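Local coordinates for penicillin-binding protein 2 (Pbp2) (Helicobacter pylori, PDB 5LP5) that probably binds penicillin and acts as a peptidoglycan transpeptidase in cell-wall synthesis, in complex with the cell-shape protein MreC, at residues Y489-C492 and T498-H501; G393-T396 and N402-V405; L412-R417 and V424-I429; L387-F392 and S475-K480. All coordinates share one frame; numbering follows the deposited sequence.

Overall arrangement
All four contacts lie in the transpeptidase domain. Interaction 4 opens first, at 387-392, and closes at 475-480, joining helix 380-389 to helix 475-493; interactions 2 and 3 follow one another inside the long loop it closes, and interaction 1 comes last, at the far end of helix 475-493. Interactions 2 and 4 touch through the salt bridge of Arg388 with Glu394, their centres 18 Å apart. Interaction 3 touches neither, its nearest atoms about 8 Å from interaction 4 and about 9 Å from interaction 2. Interactions 1 and 4 share helix 475-493, with centres 23 Å apart, so this helix connects the 380-389 region with strand 511-517 of the antiparallel sheet.

Interaction 1: Y489-C492 and T498-H501; sequences YEVC and TAYH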
# COMPACT_ATOMS: atom_id res chain seq x y z
N TYR A 489 -25.20 39.37 9.77
CA TYR A 489 -26.43 38.80 10.32
C TYR A 489 -27.66 39.25 9.52
O TYR A 489 -28.52 38.44 9.16
CB TYR A 489 -26.58 39.20 11.79
CG TYR A 489 -27.88 38.73 12.43
CD1 TYR A 489 -28.11 37.39 12.69
CD2 TYR A 489 -28.88 39.65 12.76
CE1 TYR A 489 -29.30 36.98 13.26
CE2 TYR A 489 -30.07 39.24 13.33
CZ TYR A 489 -30.27 37.91 13.59
OH TYR A 489 -31.44 37.50 14.16
N GLU A 490 -27.71 40.55 9.24
CA GLU A 490 -28.83 41.15 8.52
C GLU A 490 -28.90 40.72 7.06
O GLU A 490 -29.98 40.68 6.48
CB GLU A 490 -28.77 42.69 8.64
CG GLU A 490 -29.22 43.21 9.99
CD GLU A 490 -29.05 44.72 10.17
OE1 GLU A 490 -28.72 45.44 9.19
OE2 GLU A 490 -29.27 45.19 11.30
N VAL A 491 -27.78 40.37 6.45
CA VAL A 491 -27.79 39.95 5.04
C VAL A 491 -28.63 38.69 4.85
O VAL A 491 -29.30 38.54 3.84
CB VAL A 491 -26.36 39.68 4.50
CG1 VAL A 491 -26.43 39.19 3.07
CG2 VAL A 491 -25.51 40.94 4.58
N CYS A 492 -28.56 37.82 5.85
CA CYS A 492 -29.16 36.50 5.83
C CYS A 492 -30.52 36.48 6.52
O CYS A 492 -31.35 35.63 6.22
CB CYS A 492 -28.23 35.52 6.55
SG CYS A 492 -27.03 34.61 5.56
N THR A 498 -29.83 41.05 1.04
CA THR A 498 -29.67 40.47 -0.30
C THR A 498 -29.90 38.96 -0.29
O THR A 498 -30.48 38.41 -1.22
CB THR A 498 -28.28 40.79 -0.92
OG1 THR A 498 -28.11 40.03 -2.12
CG2 THR A 498 -27.15 40.47 0.04
N ALA A 499 -29.48 38.30 0.78
CA ALA A 499 -29.53 36.85 0.87
C ALA A 499 -30.64 36.35 1.79
O ALA A 499 -30.41 35.45 2.60
CB ALA A 499 -28.18 36.34 1.36
N TYR A 500 -31.83 36.91 1.68
CA TYR A 500 -32.94 36.50 2.55
C TYR A 500 -33.83 35.44 1.89
O TYR A 500 -34.14 34.41 2.50
CB TYR A 500 -33.78 37.70 2.96
CG TYR A 500 -34.99 37.32 3.78
CD1 TYR A 500 -34.87 37.06 5.15
CD2 TYR A 500 -36.24 37.20 3.19
CE1 TYR A 500 -35.97 36.72 5.92
CE2 TYR A 500 -37.35 36.86 3.95
CZ TYR A 500 -37.21 36.62 5.32
OH TYR A 500 -38.30 36.26 6.09
N HIS A 501 -34.24 35.70 0.65
CA HIS A 501 -35.13 34.81 -0.08
C HIS A 501 -34.47 33.45 -0.37
O HIS A 501 -35.16 32.47 -0.61
CB HIS A 501 -35.66 35.48 -1.37
CG HIS A 501 -34.77 35.30 -2.58
ND1 HIS A 501 -33.55 35.94 -2.73
CD2 HIS A 501 -34.94 34.56 -3.70
CE1 HIS A 501 -33.01 35.58 -3.88
NE2 HIS A 501 -33.83 34.75 -4.49
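Val491, near the end of helix 475-493, meets Thr498 and Ala499 of the returning loop through one methyl group and the backbone carbonyl of Val491. CG1 of Val491 is anti to the backbone N (chi1 178°), which sets it beside the residue's own carbonyl carbon. There it touches CG2 of Thr498 at 3.4 Å and lies 3.8 Å from CB of Ala499. The Val491 and Thr498 side chains run side by side and point the same way; in Thr498 it is OG1 that stands anti to N (chi1 171°), leaving the methyl to meet the valine. Ala499 N gives Val491 O a weak hydrogen bond of 3.1 Å, bent to 132° at the hydrogen. CD1 of the Tyr500 ring lies 3.9 Å from Cys492 O, which comes to the ring obliquely. The loop is thus laid against the last turn of the helix. Beneath both lies strand 511-517, which probably carries the KTG motif of this family, Thr514 included: Cys492 is joined to Cys512 by a disulfide, Val491 and Ala499 pack on Cys512, and Thr498 and Ala499 on Thr514, while helix 359-364 supplies Ile363 against Val491.

Interaction 2: G393-T396 and N402-V405; sequences GEKT and NEFV
A loop that doubles back between helix 380-389 and helix 411-418 is pinned here by one carboxylate, that of Glu403, which receives Thr396 from the facing limb. OE2 of Glu403 accepts two hydrogen bonds, from Thr396 OG1 at 2.7 Å and from Thr396 N at 2.8 Å. Both donors come on the syn side, but they lie over opposite faces of the carboxylate plane, each a little more than 30° out of it. The threonine can offer both because OG1 sits between its backbone N and carbonyl carbon (chi1 62°), while an extended Glu403 chain carries the acid across at about a right angle to it. The other oxygen, OE1, accepts from the backbone N atoms of Gly397 and Val398, so the buried acid collects four donors and both its oxygens are fixed. The Lys395 chain runs antiparallel alongside that of Glu403: Lys395 CE comes to 3.3 Å from Glu403 O, and NZ makes no ion pair with the acid. CG1 of Val405 rests 3.5 Å from CG of Lys395, and CB of Val405 lies 3.3 Å from Gly393 O. The acid end of Glu394 is instead bound to Arg388. Leu442 of helix 441-453 packs on both Thr396 and Glu403. One carboxylate thus closes an irregular loop of the transpeptidase domain, where neither limb forms a regular strand.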
# COMPACT_ATOMS: atom_id res chain seq x y z
N GLY A 393 -3.62 40.39 1.25
CA GLY A 393 -2.36 40.60 0.54
C GLY A 393 -1.52 39.35 0.41
O GLY A 393 -0.84 39.16 -0.59
N GLU A 394 -1.59 38.50 1.42
CA GLU A 394 -0.60 37.47 1.65
C GLU A 394 -1.23 36.09 1.67
O GLU A 394 -2.45 35.94 1.56
CB GLU A 394 0.12 37.75 2.98
CG GLU A 394 0.97 39.02 2.96
CD GLU A 394 2.06 38.99 1.89
OE1 GLU A 394 2.63 37.90 1.62
OE2 GLU A 394 2.37 40.05 1.31
N LYS A 395 -0.36 35.09 1.81
CA LYS A 395 -0.80 33.71 1.94
C LYS A 395 -1.47 33.51 3.30
O LYS A 395 -1.01 34.07 4.29
CB LYS A 395 0.39 32.75 1.86
CG LYS A 395 1.29 32.90 0.65
CD LYS A 395 2.34 31.80 0.67
CE LYS A 395 3.29 31.90 -0.52
NZ LYS A 395 4.17 30.70 -0.66
N THR A 396 -2.54 32.72 3.33
CA THR A 396 -3.13 32.26 4.58
C THR A 396 -2.18 31.33 5.35
O THR A 396 -2.27 31.24 6.58
CB THR A 396 -4.48 31.54 4.36
OG1 THR A 396 -4.29 30.37 3.55
CG2 THR A 396 -5.52 32.47 3.69
N ASN A 402 2.80 25.93 -2.91
CA ASN A 402 2.52 27.07 -3.78
C ASN A 402 1.17 27.73 -3.55
O ASN A 402 0.40 27.82 -4.48
CB ASN A 402 2.58 26.66 -5.26
CG ASN A 402 4.00 26.51 -5.77
OD1 ASN A 402 4.66 25.49 -5.56
ND2 ASN A 402 4.46 27.53 -6.50
N GLU A 403 0.89 28.20 -2.34
CA GLU A 403 -0.31 29.03 -2.15
C GLU A 403 -0.11 30.41 -2.79
O GLU A 403 0.93 31.03 -2.63
CB GLU A 403 -0.63 29.20 -0.68
CG GLU A 403 -2.00 29.79 -0.46
CD GLU A 403 -2.23 30.21 0.97
OE1 GLU A 403 -1.44 29.77 1.84
OE2 GLU A 403 -3.19 30.96 1.21
N PHE A 404 -1.12 30.87 -3.52
CA PHE A 404 -1.07 32.18 -4.16
C PHE A 404 -1.35 33.31 -3.19
O PHE A 404 -2.31 33.24 -2.42
CB PHE A 404 -2.10 32.25 -5.29
CG PHE A 404 -1.66 31.59 -6.56
CD1 PHE A 404 -0.51 30.79 -6.61
CD2 PHE A 404 -2.44 31.72 -7.70
CE1 PHE A 404 -0.13 30.18 -7.78
CE2 PHE A 404 -2.06 31.09 -8.87
CZ PHE A 404 -0.90 30.33 -8.91
N VAL A 405 -0.53 34.34 -3.22
CA VAL A 405 -0.88 35.63 -2.63
C VAL A 405 -1.72 36.37 -3.63
O VAL A 405 -1.62 36.16 -4.85
CB VAL A 405 0.34 36.53 -2.27
CG1 VAL A 405 1.19 35.86 -1.20
CG2 VAL A 405 1.17 36.91 -3.49

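Interaction 3: L412-R417 and V424-I429; sequences LWKLKR and VGDTLI
Lys414 leaves helix 411-418 with CG opposite its backbone N (chi1 -170°) and every later torsion extended, so that the amine is carried straight out to Asp426 on helix 424-430. Asp426 sets CG beside its own N and anti to the carbonyl carbon (chi1 -52°), which turns the carboxylate toward the lysine. The two side chains meet at about a right angle. NZ of Lys414 binds OD2 of Asp426 at 2.6 Å in a salt bridge, meeting that oxygen on the syn side but 33° out of the carboxylate plane. OD1 of Asp426 is farther from the amine, 3.6 Å from NZ, so the grip is one-sided. The aliphatic end of the lysine follows the same oxygen, with both CD and CE of Lys414 3.5 Å from OD2 of Asp426. The backbones stay well apart, the CA atoms of Lys414 and Asp426 being 9.6 Å from each other. NZ also donates to the carbonyl O of Asp421 in the connection between the helices, a second anchor, while Trp422 packs against the lysine side chain. Lys414 is a buried residue, and the carboxylate and the carbonyl together probably offset the cost of placing its charge there. On its far side helix 424-430 leans on helix 369-377 through Val424 and Leu428. This is an interhelical salt bridge that clamps two successive helices of the transpeptidase domain across their short connection.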
# COMPACT_ATOMS: atom_id res chain seq x y z
N LEU A 412 1.45 52.37 -5.17
CA LEU A 412 2.79 51.92 -5.54
C LEU A 412 2.74 50.70 -6.42
O LEU A 412 3.68 50.45 -7.17
CB LEU A 412 3.62 51.56 -4.31
CG LEU A 412 4.14 52.67 -3.40
CD1 LEU A 412 3.03 53.43 -2.65
CD2 LEU A 412 5.11 52.05 -2.40
N TRP A 413 1.68 49.92 -6.31
CA TRP A 413 1.55 48.70 -7.09
C TRP A 413 1.20 49.00 -8.55
O TRP A 413 1.80 48.42 -9.47
CB TRP A 413 0.50 47.79 -6.50
CG TRP A 413 0.29 46.61 -7.37
CD1 TRP A 413 1.06 45.48 -7.41
CD2 TRP A 413 -0.73 46.45 -8.36
NE1 TRP A 413 0.57 44.63 -8.37
CE2 TRP A 413 -0.52 45.21 -8.97
CE3 TRP A 413 -1.78 47.25 -8.80
CZ2 TRP A 413 -1.35 44.73 -9.97
CZ3 TRP A 413 -2.60 46.77 -9.80
CH2 TRP A 413 -2.38 45.53 -10.38
N LYS A 414 0.22 49.89 -8.75
CA LYS A 414 -0.19 50.27 -10.10
C LYS A 414 0.99 50.90 -10.83
O LYS A 414 1.17 50.67 -12.05
CB LYS A 414 -1.36 51.26 -10.07
CG LYS A 414 -1.99 51.50 -11.43
CD LYS A 414 -3.21 52.39 -11.36
CE LYS A 414 -3.96 52.34 -12.68
NZ LYS A 414 -4.92 53.45 -12.82
N LEU A 415 1.80 51.65 -10.09
CA LEU A 415 2.98 52.24 -10.69
C LEU A 415 3.99 51.19 -11.16
O LEU A 415 4.53 51.31 -12.24
CB LEU A 415 3.67 53.21 -9.74
CG LEU A 415 3.18 54.66 -9.63
CD1 LEU A 415 4.29 55.47 -8.97
CD2 LEU A 415 2.80 55.31 -10.96
N LYS A 416 4.22 50.16 -10.36
CA LYS A 416 5.19 49.13 -10.73
C LYS A 416 4.71 48.22 -11.86
O LYS A 416 5.54 47.68 -12.60
CB LYS A 416 5.57 48.26 -9.54
CG LYS A 416 6.74 47.32 -9.82
CD LYS A 416 6.96 46.30 -8.71
CE LYS A 416 8.27 45.54 -8.91
NZ LYS A 416 8.52 44.57 -7.81
N ARG A 417 3.41 48.02 -11.99
CA ARG A 417 2.94 47.10 -13.03
C ARG A 417 2.57 47.79 -14.32
O ARG A 417 2.93 47.30 -15.38
CB ARG A 417 1.77 46.25 -12.56
CG ARG A 417 1.35 45.16 -13.55
CD ARG A 417 1.01 43.84 -12.86
NE ARG A 417 -0.11 43.15 -13.49
CZ ARG A 417 -0.76 42.11 -12.95
NH1 ARG A 417 -0.40 41.62 -11.77
NH2 ARG A 417 -1.78 41.56 -13.59
N VAL A 424 -8.45 58.66 -8.44
CA VAL A 424 -9.57 58.46 -7.52
C VAL A 424 -10.50 57.29 -7.91
O VAL A 424 -11.00 56.57 -7.05
CB VAL A 424 -10.38 59.78 -7.38
CG1 VAL A 424 -10.82 60.30 -8.75
CG2 VAL A 424 -11.60 59.60 -6.47
N GLY A 425 -10.74 57.10 -9.22
CA GLY A 425 -11.60 56.02 -9.71
C GLY A 425 -11.12 54.64 -9.27
O GLY A 425 -11.94 53.73 -9.07
N ASP A 426 -9.80 54.50 -9.13
CA ASP A 426 -9.17 53.24 -8.71
C ASP A 426 -9.47 52.94 -7.24
O ASP A 426 -9.79 51.80 -6.89
CB ASP A 426 -7.65 53.32 -8.92
CG ASP A 426 -7.27 53.74 -10.34
OD1 ASP A 426 -8.13 53.72 -11.24
OD2 ASP A 426 -6.10 54.12 -10.56
N THR A 427 -9.37 53.96 -6.39
CA THR A 427 -9.76 53.85 -4.98
C THR A 427 -11.20 53.39 -4.86
O THR A 427 -11.54 52.56 -4.01
CB THR A 427 -9.62 55.19 -4.25
OG1 THR A 427 -8.30 55.72 -4.42
CG2 THR A 427 -9.89 55.03 -2.79
N LEU A 428 -12.06 53.92 -5.73
CA LEU A 428 -13.49 53.67 -5.65
C LEU A 428 -13.88 52.29 -6.12
O LEU A 428 -14.67 51.62 -5.46
CB LEU A 428 -14.25 54.69 -6.47
CG LEU A 428 -14.15 56.13 -5.97
CD1 LEU A 428 -15.03 57.02 -6.83
CD2 LEU A 428 -14.56 56.22 -4.52
N ILE A 429 -13.36 51.86 -7.27
CA ILE A 429 -13.67 50.52 -7.76
C ILE A 429 -13.07 49.44 -6.86
O ILE A 429 -13.63 48.34 -6.71
CB ILE A 429 -13.26 50.32 -9.23
CG1 ILE A 429 -13.91 49.05 -9.79
CG2 ILE A 429 -11.75 50.24 -9.36
CD1 ILE A 429 -13.93 48.95 -11.31

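Interaction 4: L387-F392 and S475-K480; sequences LREVGF and SFQKKK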
# COMPACT_ATOMS: atom_id res chain seq x y z
N LEU A 387 -7.29 46.38 4.51
CA LEU A 387 -7.57 45.17 3.72
C LEU A 387 -6.46 44.11 3.84
O LEU A 387 -6.74 42.92 3.93
CB LEU A 387 -7.74 45.53 2.24
CG LEU A 387 -9.00 46.31 1.88
CD1 LEU A 387 -8.85 47.03 0.55
CD2 LEU A 387 -10.20 45.37 1.85
N ARG A 388 -5.21 44.54 3.81
CA ARG A 388 -4.05 43.65 3.93
C ARG A 388 -3.88 43.14 5.35
O ARG A 388 -3.32 42.07 5.56
CB ARG A 388 -2.77 44.36 3.49
CG ARG A 388 -2.58 44.45 1.97
CD ARG A 388 -1.24 45.07 1.57
NE ARG A 388 -0.13 44.25 2.06
CZ ARG A 388 0.54 43.33 1.36
NH1 ARG A 388 0.27 43.10 0.08
NH2 ARG A 388 1.51 42.63 1.96
N GLU A 389 -4.35 43.90 6.32
CA GLU A 389 -4.33 43.45 7.71
C GLU A 389 -5.35 42.35 7.96
O GLU A 389 -5.10 41.50 8.79
CB GLU A 389 -4.61 44.61 8.66
CG GLU A 389 -3.41 45.49 8.93
CD GLU A 389 -3.75 46.76 9.70
OE1 GLU A 389 -4.93 46.93 10.09
OE2 GLU A 389 -2.82 47.58 9.92
N VAL A 390 -6.48 42.39 7.26
CA VAL A 390 -7.51 41.35 7.39
C VAL A 390 -7.28 40.15 6.45
O VAL A 390 -8.18 39.31 6.28
CB VAL A 390 -8.97 41.88 7.20
CG1 VAL A 390 -9.26 43.00 8.18
CG2 VAL A 390 -9.24 42.34 5.78
N GLY A 391 -6.09 40.09 5.83
CA GLY A 391 -5.57 38.88 5.19
C GLY A 391 -5.69 38.73 3.67
O GLY A 391 -5.70 37.60 3.18
N PHE A 392 -5.77 39.84 2.94
CA PHE A 392 -5.96 39.79 1.46
C PHE A 392 -4.68 39.92 0.62
O PHE A 392 -4.66 39.59 -0.60
CB PHE A 392 -6.94 40.87 1.01
CG PHE A 392 -8.38 40.47 1.10
CD1 PHE A 392 -9.19 40.96 2.10
CD2 PHE A 392 -8.91 39.59 0.18
CE1 PHE A 392 -10.52 40.59 2.17
CE2 PHE A 392 -10.24 39.21 0.25
CZ PHE A 392 -11.04 39.71 1.25
N SER A 475 -7.27 47.20 19.59
CA SER A 475 -8.46 47.34 20.42
C SER A 475 -9.66 47.86 19.63
O SER A 475 -10.71 47.20 19.55
CB SER A 475 -8.17 48.30 21.57
OG SER A 475 -7.25 47.73 22.48
N PHE A 476 -9.47 49.03 19.04
CA PHE A 476 -10.56 49.74 18.37
C PHE A 476 -11.23 48.85 17.32
O PHE A 476 -12.46 48.77 17.26
CB PHE A 476 -10.03 51.03 17.72
CG PHE A 476 -11.06 51.75 16.90
CD1 PHE A 476 -11.93 52.66 17.48
CD2 PHE A 476 -11.17 51.50 15.54
CE1 PHE A 476 -12.89 53.31 16.71
CE2 PHE A 476 -12.12 52.15 14.78
CZ PHE A 476 -12.99 53.05 15.36
N GLN A 477 -10.41 48.19 16.50
CA GLN A 477 -10.91 47.37 15.41
C GLN A 477 -11.78 46.21 15.90
O GLN A 477 -12.83 45.95 15.33
CB GLN A 477 -9.76 46.83 14.57
CG GLN A 477 -9.08 47.88 13.70
CD GLN A 477 -7.79 47.37 13.12
OE1 GLN A 477 -6.88 46.98 13.85
NE2 GLN A 477 -7.70 47.36 11.80
N LYS A 478 -11.33 45.54 16.96
CA LYS A 478 -12.08 44.41 17.52
C LYS A 478 -13.49 44.81 17.96
O LYS A 478 -14.46 44.10 17.67
CB LYS A 478 -11.32 43.78 18.67
CG LYS A 478 -10.09 42.99 18.25
CD LYS A 478 -9.43 42.32 19.44
CE LYS A 478 -8.17 41.57 19.08
NZ LYS A 478 -7.65 40.86 20.29
N LYS A 479 -13.61 45.94 18.65
CA LYS A 479 -14.92 46.45 19.07
C LYS A 479 -15.87 46.65 17.88
O LYS A 479 -17.04 46.27 17.94
CB LYS A 479 -14.81 47.77 19.83
CG LYS A 479 -16.16 48.48 19.97
CD LYS A 479 -16.27 49.49 21.10
CE LYS A 479 -17.72 49.59 21.57
NZ LYS A 479 -17.93 50.50 22.72
N LYS A 480 -15.35 47.24 16.82
CA LYS A 480 -16.15 47.51 15.63
C LYS A 480 -16.59 46.24 14.90
O LYS A 480 -17.54 46.27 14.12
CB LYS A 480 -15.40 48.44 14.69
CG LYS A 480 -15.12 49.81 15.27
CD LYS A 480 -16.39 50.56 15.65
CE LYS A 480 -16.11 51.70 16.61
NZ LYS A 480 -17.39 52.26 17.13
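NE2 of Gln477 donates to OE1 of Glu389 at 3.3 Å, a long but fairly straight hydrogen bond with an angle of 162° at the hydrogen. The acceptor oxygen is met nearly end-on to its C-O bond, and it lies close to the plane of the Gln477 amide. The two flat groups are themselves strongly turned, carboxylate and amide planes standing 70° apart, and the two chains run across one another. In both residues CG swings to the side of the backbone N (chi1 -80° in Glu389) and the chain then runs extended, so both polar ends project from their helices toward each other. The contact is narrow: apart from this bond, the nearest side-chain approach is the 4.2 Å between CD of Gln477 and OE1 of Glu389. In the fold of the transpeptidase domain it joins the last turn of helix 380-389 to the first turn of helix 475-493, two helices far apart in sequence. Val390 is where the chain leaves helical geometry, directly after the glutamate. Helix 314-324 is shared by both segments: Leu387 packs on its Val317, and Gln477 on its Glu323. Val390 faces helix 441-453 through Tyr447 and Leu450, and the Phe392 ring meets Phe437 edge-to-face. At the start of the other helix, the backbone N of Gln477 is bound by Asn474 OD1.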